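Local coordinates for nucleoprotein (Rift valley fever virus, PDB 3OV9), which encapsidates the viral genomic RNA as ring-shaped hexamers, protecting it from nucleases, so that the nucleocapsid serves as template for viral transcription and replication, at residues D49-D53 with L86-Y90; Y140-M144 with A220-V224; Y161-I165 with K229-M235; D167-L171 with A237-K242. All coordinates share one frame. Residue numbers count along the deposited sequence, not the author numbering.

Contact 1: residues D49-D53 with L86-Y90; sequences DWEKD and LINKY
A salt-bridge network, joined by a tyrosine–aspartate hydrogen bond, ties the first turn of helix 50-63 to the last turn of helix 77-90 in the all-helical N-terminal half of the nucleoprotein. D49, just before its helix, and D53 are one turn apart (D53 N to D49 O 3.1 Å), chi1 m in both, and both point CB toward 86-90. CA atoms pair W50 with Y90 at 9.5 Å and D53 with L86 at 7.7 Å. K89, extended with all four chi angles t, brings NZ to 3.3 Å from D49 OD2, a salt bridge with a weak hydrogen bond, and to 3.5 Å from D53 OD2. L86 CD2 packs on D53 CG at 3.9 Å. Residues 49-53 belong to the region essential for oligomerization, and K52 packs on W24 of a second subunit. D53 OD2 is shared further: a water donates to it at 2.7 Å and accepts from K89 NZ at 2.8 Å, while Y90 OH (chi1 m) donates to it at 2.6 Å.

Contact 2: residues Y140-M144 with A220-V224; sequences YPRHM and AFGLV
A loop that closes into a 3-10 turn meets the end of helix 211-220 and the residues after it. Y140 and P141 lie in or near the polyproline II region (phi/psi -58/133° and -64/115°), then 142-144 turns as 3-10, with M144 N bonded to P141 O at 3.2 Å. On the other side helix 211-220 ends in a Schellman motif: G222 leaves the helix with positive phi (75/20°), and F221, just before it, and L223, just after it, both point CB toward the loop. CA atoms pair P141 with L223 at 7.6 Å and H143 with F221 at 6.9 Å. H143 (chi1 m, chi2 90°) and F221 (chi1 m, chi2 -14°) form an offset stack, centroids 4.4 Å apart and planes at 14°, with H143 CD2 3.4 Å from F221 CG. F221 CB adds a CH-pi contact, 3.7 Å from the H143 ring centroid. L223 (m, t) sets CD2 3.5 Å from P141 CB and 4.2 Å from M144 CE, and its CD1 4.2 Å from H143 CB. V234 of helix 232-243 touches P141, M144 and L223, while C116 and Q117 of helix 112-122 lie against F221. The two segments are held by ring stacking and apolar packing, consistent with a contact set by shape rather than by charge.

Contact 3: residues Y161-I165 with K229-M235; sequences YLRAI and KPSAAVM
Apolar side chains pack where helix 159-180 meets residues 229-231 and the first turn of helix 232-243. P230 (phi/psi -61/151°) packs against Y161 and A164: its CD is 3.4 Å from Y161 CD1 and its CG 4.0 Å from A164 CB. I165 (m, m) reaches V234 CG1 with CD1 at 3.9 Å. M235, whose CB points away, folds back with all chi angles m to set SD 3.8 Å from A164 CB. A CH-pi contact is added by K229, whose CA stands 3.8 Å from the Y161 ring centroid, 13° off the normal, with Y161 at chi1 m. CA atoms pair Y161 with K229 at 5.9 Å, A164 with M235 at 6.2 Å and I165 with V234 at 6.4 Å. Within 229-235, S231 is the N-cap of helix 232-243, its OG (chi1 p) accepting weakly from V234 N at 3.3 Å, and its backbone bonds L223. M144, from the loop before helix 159-180, touches I165 and V234, so it lies against both helices.

Contact 4: residues D167-L171 with A237-K242; sequences DAHSL and AAQAYK
Helices 159-180 and 232-243 cross as a close pair in this orthogonal helical bundle, their local axes 7.3 Å apart at +65°, and Y241, L171 and D167 have the most surface buried. Y241 (chi1 t, chi2 69°) lays its ring against helix 159-180, with S170 CB over one face at 3.7 Å from the centroid, 16° off the normal. S170 OG meanwhile bonds back to L166 O. The ring is also in cation-pi contact with K189 and touches A193 and F196 of helix 189-204, so Y241 lies where three helices meet. L171 (t, p) packs beside it, CD2 4.0 Å from A240 CB and 4.3 Å from A237 CB, its CB 4.2 Å from Y241 CB; the two CA atoms are 5.1 Å apart. Small residues permit the approach: A168 and A238 have CA atoms 4.1 Å apart, and A168 CB meets A237 CB at 3.6 Å. D167 (chi1 m) packs through its CB, 3.9 Å from A238 CB, and its OD1 lies 4.1 Å from Y241 CD2. D167 O, which accepts from L171 N at 3.1 Å within its helix, also sits 3.4 Å from Y241 CB.

Contacts 2, 3 and 4 form one continuous patch in the C-terminal half, with centres 9 to 13 Å apart, and contacts 3 and 4 are successive parts of one helix pair. L223 O of contact 2 lies 2.9 Å from S231 N of contact 3, a probable hydrogen bond. Y140 OH lies 2.6 Å from A168 O and M144 O 3.0 Å from H169 ND1, linking contact 2 to contact 4. Contact 1 stands apart, its centre 29 Å from that of contact 2 and 36 Å from those of contacts 3 and 4. R106, probably RNA-binding, has its side chain about 11 Å from that of Y90, and T195 likewise about 10 Å from Y241; neither is a contact.

Contact 1: residues D49-D53 with L86-Y90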
loop_
_atom_site.group_PDB
_atom_site.type_symbol
_atom_site.label_atom_id
_atom_site.label_comp_id
_atom_site.label_asym_id
_atom_site.label_seq_id
_atom_site.Cartn_x
_atom_site.Cartn_y
_atom_site.Cartn_z
ATOM N N ASP A 49 -24.007 -40.821 -22.291
ATOM C CA ASP A 49 -22.787 -40.119 -22.692
ATOM C C ASP A 49 -21.823 -39.790 -21.540
ATOM O O ASP A 49 -20.757 -39.218 -21.778
ATOM C CB ASP A 49 -23.141 -38.826 -23.439
ATOM C CG ASP A 49 -23.970 -39.074 -24.688
ATOM O OD1 ASP A 49 -23.488 -39.775 -25.602
ATOM O OD2 ASP A 49 -25.101 -38.551 -24.760
ATOM N N TRP A 50 -22.174 -40.163 -20.307
ATOM C CA TRP A 50 -21.424 -39.676 -19.137
ATOM C C TRP A 50 -19.959 -40.121 -19.058
ATOM O O TRP A 50 -19.095 -39.323 -18.691
ATOM C CB TRP A 50 -22.172 -39.945 -17.814
ATOM C CG TRP A 50 -21.930 -41.288 -17.178
ATOM C CD1 TRP A 50 -22.688 -42.413 -17.329
ATOM C CD2 TRP A 50 -20.874 -41.637 -16.267
ATOM N NE1 TRP A 50 -22.166 -43.442 -16.586
ATOM C CE2 TRP A 50 -21.056 -42.994 -15.920
ATOM C CE3 TRP A 50 -19.790 -40.937 -15.719
ATOM C CZ2 TRP A 50 -20.192 -43.670 -15.048
ATOM C CZ3 TRP A 50 -18.932 -41.608 -14.852
ATOM C CH2 TRP A 50 -19.139 -42.962 -14.526
ATOM N N GLU A 51 -19.687 -41.378 -19.402
ATOM C CA GLU A 51 -18.333 -41.935 -19.317
ATOM C C GLU A 51 -17.355 -41.250 -20.267
ATOM O O GLU A 51 -16.266 -40.844 -19.853
ATOM C CB GLU A 51 -18.346 -43.448 -19.558
ATOM C CG GLU A 51 -18.852 -44.259 -18.369
ATOM C CD GLU A 51 -19.475 -45.584 -18.774
ATOM O OE1 GLU A 51 -20.347 -45.592 -19.669
ATOM O OE2 GLU A 51 -19.109 -46.619 -18.181
ATOM N N LYS A 52 -17.746 -41.115 -21.533
ATOM C CA LYS A 52 -16.903 -40.444 -22.522
ATOM C C LYS A 52 -16.725 -38.964 -22.173
ATOM O O LYS A 52 -15.610 -38.437 -22.232
ATOM C CB LYS A 52 -17.476 -40.607 -23.934
ATOM C CG LYS A 52 -16.561 -40.097 -25.043
ATOM C CD LYS A 52 -17.023 -40.603 -26.398
ATOM C CE LYS A 52 -16.189 -40.009 -27.522
ATOM N NZ LYS A 52 -16.517 -40.624 -28.833
ATOM N N ASP A 53 -17.823 -38.304 -21.801
ATOM C CA ASP A 53 -17.777 -36.903 -21.380
ATOM C C ASP A 53 -16.873 -36.697 -20.164
ATOM O O ASP A 53 -16.142 -35.710 -20.100
ATOM C CB ASP A 53 -19.185 -36.355 -21.101
ATOM C CG ASP A 53 -19.988 -36.103 -22.371
ATOM O OD1 ASP A 53 -19.405 -36.125 -23.478
ATOM O OD2 ASP A 53 -21.213 -35.874 -22.264
ATOM N N LEU A 86 -20.465 -28.934 -22.931
ATOM C CA LEU A 86 -20.209 -29.590 -21.644
ATOM C C LEU A 86 -20.684 -28.747 -20.461
ATOM O O LEU A 86 -21.230 -29.282 -19.494
ATOM C CB LEU A 86 -18.724 -29.938 -21.483
ATOM C CG LEU A 86 -18.151 -31.112 -22.284
ATOM C CD1 LEU A 86 -16.638 -31.172 -22.113
ATOM C CD2 LEU A 86 -18.790 -32.449 -21.897
ATOM N N ILE A 87 -20.476 -27.435 -20.545
ATOM C CA ILE A 87 -20.927 -26.513 -19.502
ATOM C C ILE A 87 -22.449 -26.541 -19.374
ATOM O O ILE A 87 -22.976 -26.644 -18.266
ATOM C CB ILE A 87 -20.442 -25.062 -19.752
ATOM C CG1 ILE A 87 -18.920 -24.975 -19.620
ATOM C CG2 ILE A 87 -21.119 -24.082 -18.776
ATOM C CD1 ILE A 87 -18.322 -23.705 -20.204
ATOM N N ASN A 88 -23.145 -26.458 -20.507
ATOM C CA ASN A 88 -24.609 -26.431 -20.517
ATOM C C ASN A 88 -25.239 -27.740 -20.055
ATOM O O ASN A 88 -26.267 -27.732 -19.373
ATOM C CB ASN A 88 -25.142 -26.061 -21.906
ATOM C CG ASN A 88 -24.753 -24.654 -22.334
ATOM O OD1 ASN A 88 -24.586 -24.386 -23.526
ATOM N ND2 ASN A 88 -24.611 -23.749 -21.370
ATOM N N LYS A 89 -24.611 -28.856 -20.424
ATOM C CA LYS A 89 -25.132 -30.186 -20.114
ATOM C C LYS A 89 -24.890 -30.586 -18.659
ATOM O O LYS A 89 -25.767 -31.178 -18.024
ATOM C CB LYS A 89 -24.526 -31.227 -21.059
ATOM C CG LYS A 89 -25.166 -32.606 -20.992
ATOM C CD LYS A 89 -24.583 -33.518 -22.054
ATOM C CE LYS A 89 -25.131 -34.926 -21.946
ATOM N NZ LYS A 89 -24.629 -35.781 -23.055
ATOM N N TYR A 90 -23.710 -30.255 -18.140
ATOM C CA TYR A 90 -23.304 -30.678 -16.794
ATOM C C TYR A 90 -23.317 -29.546 -15.765
ATOM O O TYR A 90 -22.943 -29.749 -14.602
ATOM C CB TYR A 90 -21.931 -31.367 -16.843
ATOM C CG TYR A 90 -21.946 -32.664 -17.618
ATOM C CD1 TYR A 90 -22.285 -33.865 -16.998
ATOM C CD2 TYR A 90 -21.636 -32.690 -18.980
ATOM C CE1 TYR A 90 -22.311 -35.058 -17.707
ATOM C CE2 TYR A 90 -21.661 -33.876 -19.699
ATOM C CZ TYR A 90 -21.998 -35.058 -19.058
ATOM O OH TYR A 90 -22.024 -36.234 -19.769
HETATM O O HOH W 1 -22.409 -35.203 -24.609
#

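Contact 2: residues Y140-M144 with A220-V224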
loop_
_atom_site.group_PDB
_atom_site.type_symbol
_atom_site.label_atom_id
_atom_site.label_comp_id
_atom_site.label_asym_id
_atom_site.label_seq_id
_atom_site.Cartn_x
_atom_site.Cartn_y
_atom_site.Cartn_z
ATOM N N TYR A 140 10.426 -39.600 -11.699
ATOM C CA TYR A 140 9.309 -39.262 -10.820
ATOM C C TYR A 140 8.028 -39.964 -11.274
ATOM O O TYR A 140 7.710 -39.954 -12.457
ATOM C CB TYR A 140 9.090 -37.744 -10.736
ATOM C CG TYR A 140 8.041 -37.396 -9.705
ATOM C CD1 TYR A 140 8.382 -37.268 -8.360
ATOM C CD2 TYR A 140 6.698 -37.246 -10.066
ATOM C CE1 TYR A 140 7.420 -36.980 -7.400
ATOM C CE2 TYR A 140 5.727 -36.959 -9.114
ATOM C CZ TYR A 140 6.096 -36.830 -7.781
ATOM O OH TYR A 140 5.146 -36.544 -6.831
ATOM N N PRO A 141 7.290 -40.585 -10.330
ATOM C CA PRO A 141 6.074 -41.312 -10.691
ATOM C C PRO A 141 4.974 -40.418 -11.265
ATOM O O PRO A 141 4.439 -39.552 -10.567
ATOM C CB PRO A 141 5.621 -41.924 -9.357
ATOM C CG PRO A 141 6.843 -41.973 -8.527
ATOM C CD PRO A 141 7.609 -40.743 -8.900
ATOM N N ARG A 142 4.646 -40.646 -12.533
ATOM C CA ARG A 142 3.628 -39.862 -13.229
ATOM C C ARG A 142 2.244 -39.979 -12.591
ATOM O O ARG A 142 1.489 -39.016 -12.578
ATOM C CB ARG A 142 3.578 -40.227 -14.719
ATOM C CG ARG A 142 4.465 -39.362 -15.626
ATOM C CD ARG A 142 5.927 -39.402 -15.216
ATOM N NE ARG A 142 6.816 -38.811 -16.218
ATOM C CZ ARG A 142 8.085 -38.481 -15.989
ATOM N NH1 ARG A 142 8.622 -38.666 -14.790
ATOM N NH2 ARG A 142 8.819 -37.954 -16.961
ATOM N N HIS A 143 1.929 -41.154 -12.044
ATOM C CA HIS A 143 0.639 -41.390 -11.387
ATOM C C HIS A 143 0.355 -40.426 -10.225
ATOM O O HIS A 143 -0.804 -40.237 -9.846
ATOM C CB HIS A 143 0.547 -42.837 -10.884
ATOM C CG HIS A 143 0.511 -43.860 -11.978
ATOM N ND1 HIS A 143 1.652 -44.426 -12.502
ATOM C CD2 HIS A 143 -0.528 -44.428 -12.634
ATOM C CE1 HIS A 143 1.319 -45.296 -13.440
ATOM N NE2 HIS A 143 0.003 -45.316 -13.540
ATOM N N MET A 144 1.411 -39.828 -9.672
ATOM C CA MET A 144 1.298 -38.921 -8.523
ATOM C C MET A 144 1.085 -37.456 -8.923
ATOM O O MET A 144 0.913 -36.593 -8.059
ATOM C CB MET A 144 2.546 -39.025 -7.630
ATOM C CG MET A 144 2.703 -40.336 -6.867
ATOM S SD MET A 144 4.121 -40.324 -5.749
ATOM C CE MET A 144 3.696 -41.712 -4.690
ATOM N N ALA A 220 -1.022 -51.715 -8.740
ATOM C CA ALA A 220 -1.188 -51.702 -10.194
ATOM C C ALA A 220 -0.394 -50.574 -10.847
ATOM O O ALA A 220 0.142 -50.754 -11.941
ATOM C CB ALA A 220 -2.659 -51.607 -10.574
ATOM N N PHE A 221 -0.317 -49.427 -10.171
ATOM C CA PHE A 221 0.438 -48.269 -10.672
ATOM C C PHE A 221 1.951 -48.440 -10.511
ATOM O O PHE A 221 2.723 -47.599 -10.973
ATOM C CB PHE A 221 0.011 -46.964 -9.975
ATOM C CG PHE A 221 -1.437 -46.578 -10.178
ATOM C CD1 PHE A 221 -2.229 -47.186 -11.152
ATOM C CD2 PHE A 221 -1.996 -45.561 -9.406
ATOM C CE1 PHE A 221 -3.562 -46.807 -11.328
ATOM C CE2 PHE A 221 -3.326 -45.173 -9.577
ATOM C CZ PHE A 221 -4.108 -45.797 -10.541
ATOM N N GLY A 222 2.370 -49.515 -9.843
ATOM C CA GLY A 222 3.787 -49.786 -9.604
ATOM C C GLY A 222 4.421 -48.925 -8.525
ATOM O O GLY A 222 5.645 -48.791 -8.468
ATOM N N LEU A 223 3.587 -48.350 -7.661
ATOM C CA LEU A 223 4.049 -47.451 -6.606
ATOM C C LEU A 223 4.420 -48.189 -5.321
ATOM O O LEU A 223 5.233 -47.704 -4.533
ATOM C CB LEU A 223 2.994 -46.378 -6.324
ATOM C CG LEU A 223 2.652 -45.466 -7.503
ATOM C CD1 LEU A 223 1.400 -44.659 -7.222
ATOM C CD2 LEU A 223 3.824 -44.547 -7.817
ATOM N N VAL A 224 3.803 -49.349 -5.111
ATOM C CA VAL A 224 4.143 -50.228 -3.989
ATOM C C VAL A 224 4.235 -51.675 -4.466
ATOM O O VAL A 224 3.659 -52.027 -5.499
ATOM C CB VAL A 224 3.125 -50.139 -2.807
ATOM C CG1 VAL A 224 3.089 -48.734 -2.203
ATOM C CG2 VAL A 224 1.724 -50.604 -3.230
#

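Contact 3: residues Y161-I165 with K229-M235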
loop_
_atom_site.group_PDB
_atom_site.type_symbol
_atom_site.label_atom_id
_atom_site.label_comp_id
_atom_site.label_asym_id
_atom_site.label_seq_id
_atom_site.Cartn_x
_atom_site.Cartn_y
_atom_site.Cartn_z
ATOM N N TYR A 161 5.805 -46.434 5.180
ATOM C CA TYR A 161 5.426 -46.581 3.776
ATOM C C TYR A 161 4.427 -45.504 3.357
ATOM O O TYR A 161 4.527 -44.948 2.262
ATOM C CB TYR A 161 4.842 -47.971 3.498
ATOM C CG TYR A 161 5.773 -49.145 3.755
ATOM C CD1 TYR A 161 7.152 -48.967 3.908
ATOM C CD2 TYR A 161 5.272 -50.444 3.810
ATOM C CE1 TYR A 161 7.999 -50.050 4.130
ATOM C CE2 TYR A 161 6.109 -51.534 4.031
ATOM C CZ TYR A 161 7.469 -51.328 4.188
ATOM O OH TYR A 161 8.297 -52.404 4.404
ATOM N N LEU A 162 3.467 -45.224 4.237
ATOM C CA LEU A 162 2.477 -44.172 4.013
ATOM C C LEU A 162 3.148 -42.803 3.907
ATOM O O LEU A 162 2.850 -42.030 2.992
ATOM C CB LEU A 162 1.428 -44.174 5.135
ATOM C CG LEU A 162 0.341 -43.094 5.148
ATOM C CD1 LEU A 162 -0.522 -43.155 3.897
ATOM C CD2 LEU A 162 -0.520 -43.220 6.398
ATOM N N ARG A 163 4.054 -42.521 4.844
ATOM C CA ARG A 163 4.797 -41.261 4.873
ATOM C C ARG A 163 5.592 -41.056 3.582
ATOM O O ARG A 163 5.600 -39.953 3.027
ATOM C CB ARG A 163 5.725 -41.203 6.095
ATOM C CG ARG A 163 6.414 -39.854 6.302
ATOM C CD ARG A 163 7.190 -39.790 7.617
ATOM N NE ARG A 163 8.374 -40.649 7.625
ATOM C CZ ARG A 163 8.497 -41.763 8.344
ATOM N NH1 ARG A 163 7.509 -42.168 9.132
ATOM N NH2 ARG A 163 9.615 -42.473 8.279
ATOM N N ALA A 164 6.242 -42.119 3.112
ATOM C CA ALA A 164 7.020 -42.074 1.870
ATOM C C ALA A 164 6.144 -41.748 0.661
ATOM O O ALA A 164 6.516 -40.917 -0.171
ATOM C CB ALA A 164 7.764 -43.387 1.653
ATOM N N ILE A 165 4.987 -42.404 0.575
ATOM C CA ILE A 165 4.023 -42.166 -0.507
ATOM C C ILE A 165 3.569 -40.705 -0.518
ATOM O O ILE A 165 3.549 -40.065 -1.573
ATOM C CB ILE A 165 2.796 -43.131 -0.409
ATOM C CG1 ILE A 165 3.182 -44.561 -0.824
ATOM C CG2 ILE A 165 1.595 -42.617 -1.223
ATOM C CD1 ILE A 165 3.406 -44.779 -2.324
ATOM N N LYS A 229 5.321 -51.972 0.268
ATOM C CA LYS A 229 6.596 -51.264 0.302
ATOM C C LYS A 229 6.750 -50.409 -0.955
ATOM O O LYS A 229 6.653 -50.927 -2.068
ATOM C CB LYS A 229 7.763 -52.252 0.421
ATOM C CG LYS A 229 9.125 -51.596 0.632
ATOM C CD LYS A 229 10.222 -52.633 0.791
ATOM C CE LYS A 229 11.519 -51.993 1.255
ATOM N NZ LYS A 229 12.551 -53.011 1.595
ATOM N N PRO A 230 6.991 -49.097 -0.779
ATOM C CA PRO A 230 7.119 -48.171 -1.906
ATOM C C PRO A 230 8.270 -48.528 -2.839
ATOM O O PRO A 230 9.272 -49.106 -2.404
ATOM C CB PRO A 230 7.405 -46.830 -1.225
ATOM C CG PRO A 230 6.848 -46.973 0.137
ATOM C CD PRO A 230 7.113 -48.393 0.508
ATOM N N SER A 231 8.111 -48.171 -4.111
ATOM C CA SER A 231 9.126 -48.398 -5.134
ATOM C C SER A 231 10.345 -47.503 -4.915
ATOM O O SER A 231 10.290 -46.537 -4.151
ATOM C CB SER A 231 8.540 -48.129 -6.521
ATOM O OG SER A 231 8.299 -46.742 -6.700
ATOM N N ALA A 232 11.436 -47.828 -5.606
ATOM C CA ALA A 232 12.662 -47.035 -5.559
ATOM C C ALA A 232 12.420 -45.571 -5.937
ATOM O O ALA A 232 12.932 -44.667 -5.277
ATOM C CB ALA A 232 13.727 -47.653 -6.457
ATOM N N ALA A 233 11.626 -45.353 -6.984
ATOM C CA ALA A 233 11.282 -44.008 -7.456
ATOM C C ALA A 233 10.506 -43.199 -6.419
ATOM O O ALA A 233 10.713 -41.992 -6.289
ATOM C CB ALA A 233 10.503 -44.086 -8.762
ATOM N N VAL A 234 9.611 -43.866 -5.690
ATOM C CA VAL A 234 8.860 -43.220 -4.613
ATOM C C VAL A 234 9.796 -42.815 -3.470
ATOM O O VAL A 234 9.721 -41.690 -2.977
ATOM C CB VAL A 234 7.689 -44.109 -4.104
ATOM C CG1 VAL A 234 7.067 -43.526 -2.839
ATOM C CG2 VAL A 234 6.626 -44.249 -5.187
ATOM N N MET A 235 10.691 -43.724 -3.076
ATOM C CA MET A 235 11.658 -43.447 -2.010
ATOM C C MET A 235 12.568 -42.277 -2.375
ATOM O O MET A 235 12.834 -41.408 -1.541
ATOM C CB MET A 235 12.490 -44.692 -1.670
ATOM C CG MET A 235 11.685 -45.871 -1.106
ATOM S SD MET A 235 10.651 -45.496 0.333
ATOM C CE MET A 235 11.881 -45.153 1.590
#

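Contact 4: residues D167-L171 with A237-K242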
loop_
_atom_site.group_PDB
_atom_site.type_symbol
_atom_site.label_atom_id
_atom_site.label_comp_id
_atom_site.label_asym_id
_atom_site.label_seq_id
_atom_site.Cartn_x
_atom_site.Cartn_y
_atom_site.Cartn_z
ATOM N N ASP A 167 5.014 -38.006 1.107
ATOM C CA ASP A 167 6.156 -37.114 0.886
ATOM C C ASP A 167 6.505 -37.034 -0.602
ATOM O O ASP A 167 6.724 -35.941 -1.133
ATOM C CB ASP A 167 7.380 -37.563 1.696
ATOM C CG ASP A 167 7.255 -37.267 3.190
ATOM O OD1 ASP A 167 6.341 -36.519 3.603
ATOM O OD2 ASP A 167 8.092 -37.783 3.959
ATOM N N ALA A 168 6.543 -38.190 -1.268
ATOM C CA ALA A 168 6.803 -38.260 -2.710
ATOM C C ALA A 168 5.769 -37.467 -3.510
ATOM O O ALA A 168 6.125 -36.708 -4.410
ATOM C CB ALA A 168 6.845 -39.710 -3.183
ATOM N N HIS A 169 4.493 -37.650 -3.167
ATOM C CA HIS A 169 3.385 -36.915 -3.784
ATOM C C HIS A 169 3.491 -35.416 -3.495
ATOM O O HIS A 169 3.211 -34.589 -4.368
ATOM C CB HIS A 169 2.046 -37.484 -3.286
ATOM C CG HIS A 169 0.833 -36.733 -3.756
ATOM N ND1 HIS A 169 0.577 -36.474 -5.086
ATOM C CD2 HIS A 169 -0.211 -36.217 -3.066
ATOM C CE1 HIS A 169 -0.564 -35.817 -5.193
ATOM N NE2 HIS A 169 -1.063 -35.646 -3.982
ATOM N N SER A 170 3.915 -35.081 -2.277
ATOM C CA SER A 170 4.058 -33.686 -1.846
ATOM C C SER A 170 5.139 -32.918 -2.616
ATOM O O SER A 170 5.064 -31.688 -2.728
ATOM C CB SER A 170 4.309 -33.604 -0.339
ATOM O OG SER A 170 3.175 -34.055 0.390
ATOM N N LEU A 171 6.131 -33.635 -3.148
ATOM C CA LEU A 171 7.148 -33.012 -4.001
ATOM C C LEU A 171 6.490 -32.379 -5.223
ATOM O O LEU A 171 6.776 -31.225 -5.555
ATOM C CB LEU A 171 8.233 -34.013 -4.423
ATOM C CG LEU A 171 9.422 -33.437 -5.210
ATOM C CD1 LEU A 171 10.370 -32.659 -4.298
ATOM C CD2 LEU A 171 10.176 -34.532 -5.957
ATOM N N ALA A 237 11.836 -39.805 -4.426
ATOM C CA ALA A 237 11.029 -38.585 -4.386
ATOM C C ALA A 237 10.726 -38.124 -2.961
ATOM O O ALA A 237 10.659 -36.923 -2.700
ATOM C CB ALA A 237 9.746 -38.765 -5.182
ATOM N N ALA A 238 10.550 -39.079 -2.046
ATOM C CA ALA A 238 10.334 -38.767 -0.632
ATOM C C ALA A 238 11.554 -38.067 -0.039
ATOM O O ALA A 238 11.418 -37.077 0.687
ATOM C CB ALA A 238 10.002 -40.035 0.156
ATOM N N GLN A 239 12.740 -38.582 -0.364
ATOM C CA GLN A 239 14.003 -37.986 0.060
ATOM C C GLN A 239 14.186 -36.597 -0.556
ATOM O O GLN A 239 14.638 -35.669 0.118
ATOM C CB GLN A 239 15.178 -38.914 -0.289
ATOM C CG GLN A 239 16.586 -38.319 -0.102
ATOM C CD GLN A 239 16.910 -37.928 1.337
ATOM O OE1 GLN A 239 17.658 -36.979 1.575
ATOM N NE2 GLN A 239 16.360 -38.660 2.297
ATOM N N ALA A 240 13.815 -36.460 -1.827
ATOM C CA ALA A 240 13.871 -35.170 -2.517
ATOM C C ALA A 240 12.985 -34.112 -1.850
ATOM O O ALA A 240 13.368 -32.944 -1.772
ATOM C CB ALA A 240 13.513 -35.328 -3.992
ATOM N N TYR A 241 11.816 -34.523 -1.358
ATOM C CA TYR A 241 10.913 -33.609 -0.650
ATOM C C TYR A 241 11.489 -33.132 0.685
ATOM O O TYR A 241 11.303 -31.973 1.065
ATOM C CB TYR A 241 9.529 -34.236 -0.443
ATOM C CG TYR A 241 8.526 -33.296 0.200
ATOM C CD1 TYR A 241 8.035 -32.189 -0.494
ATOM C CD2 TYR A 241 8.070 -33.512 1.502
ATOM C CE1 TYR A 241 7.122 -31.320 0.090
ATOM C CE2 TYR A 241 7.153 -32.646 2.096
ATOM C CZ TYR A 241 6.684 -31.555 1.382
ATOM O OH TYR A 241 5.778 -30.697 1.959
ATOM N N LYS A 242 12.180 -34.031 1.387
ATOM C CA LYS A 242 12.836 -33.709 2.658
ATOM C C LYS A 242 13.824 -32.554 2.519
ATOM O O LYS A 242 13.859 -31.657 3.362
ATOM C CB LYS A 242 13.567 -34.934 3.216
ATOM C CG LYS A 242 12.684 -35.916 3.958
ATOM C CD LYS A 242 13.351 -37.277 4.056
ATOM C CE LYS A 242 12.427 -38.299 4.695
ATOM N NZ LYS A 242 13.052 -39.650 4.719
#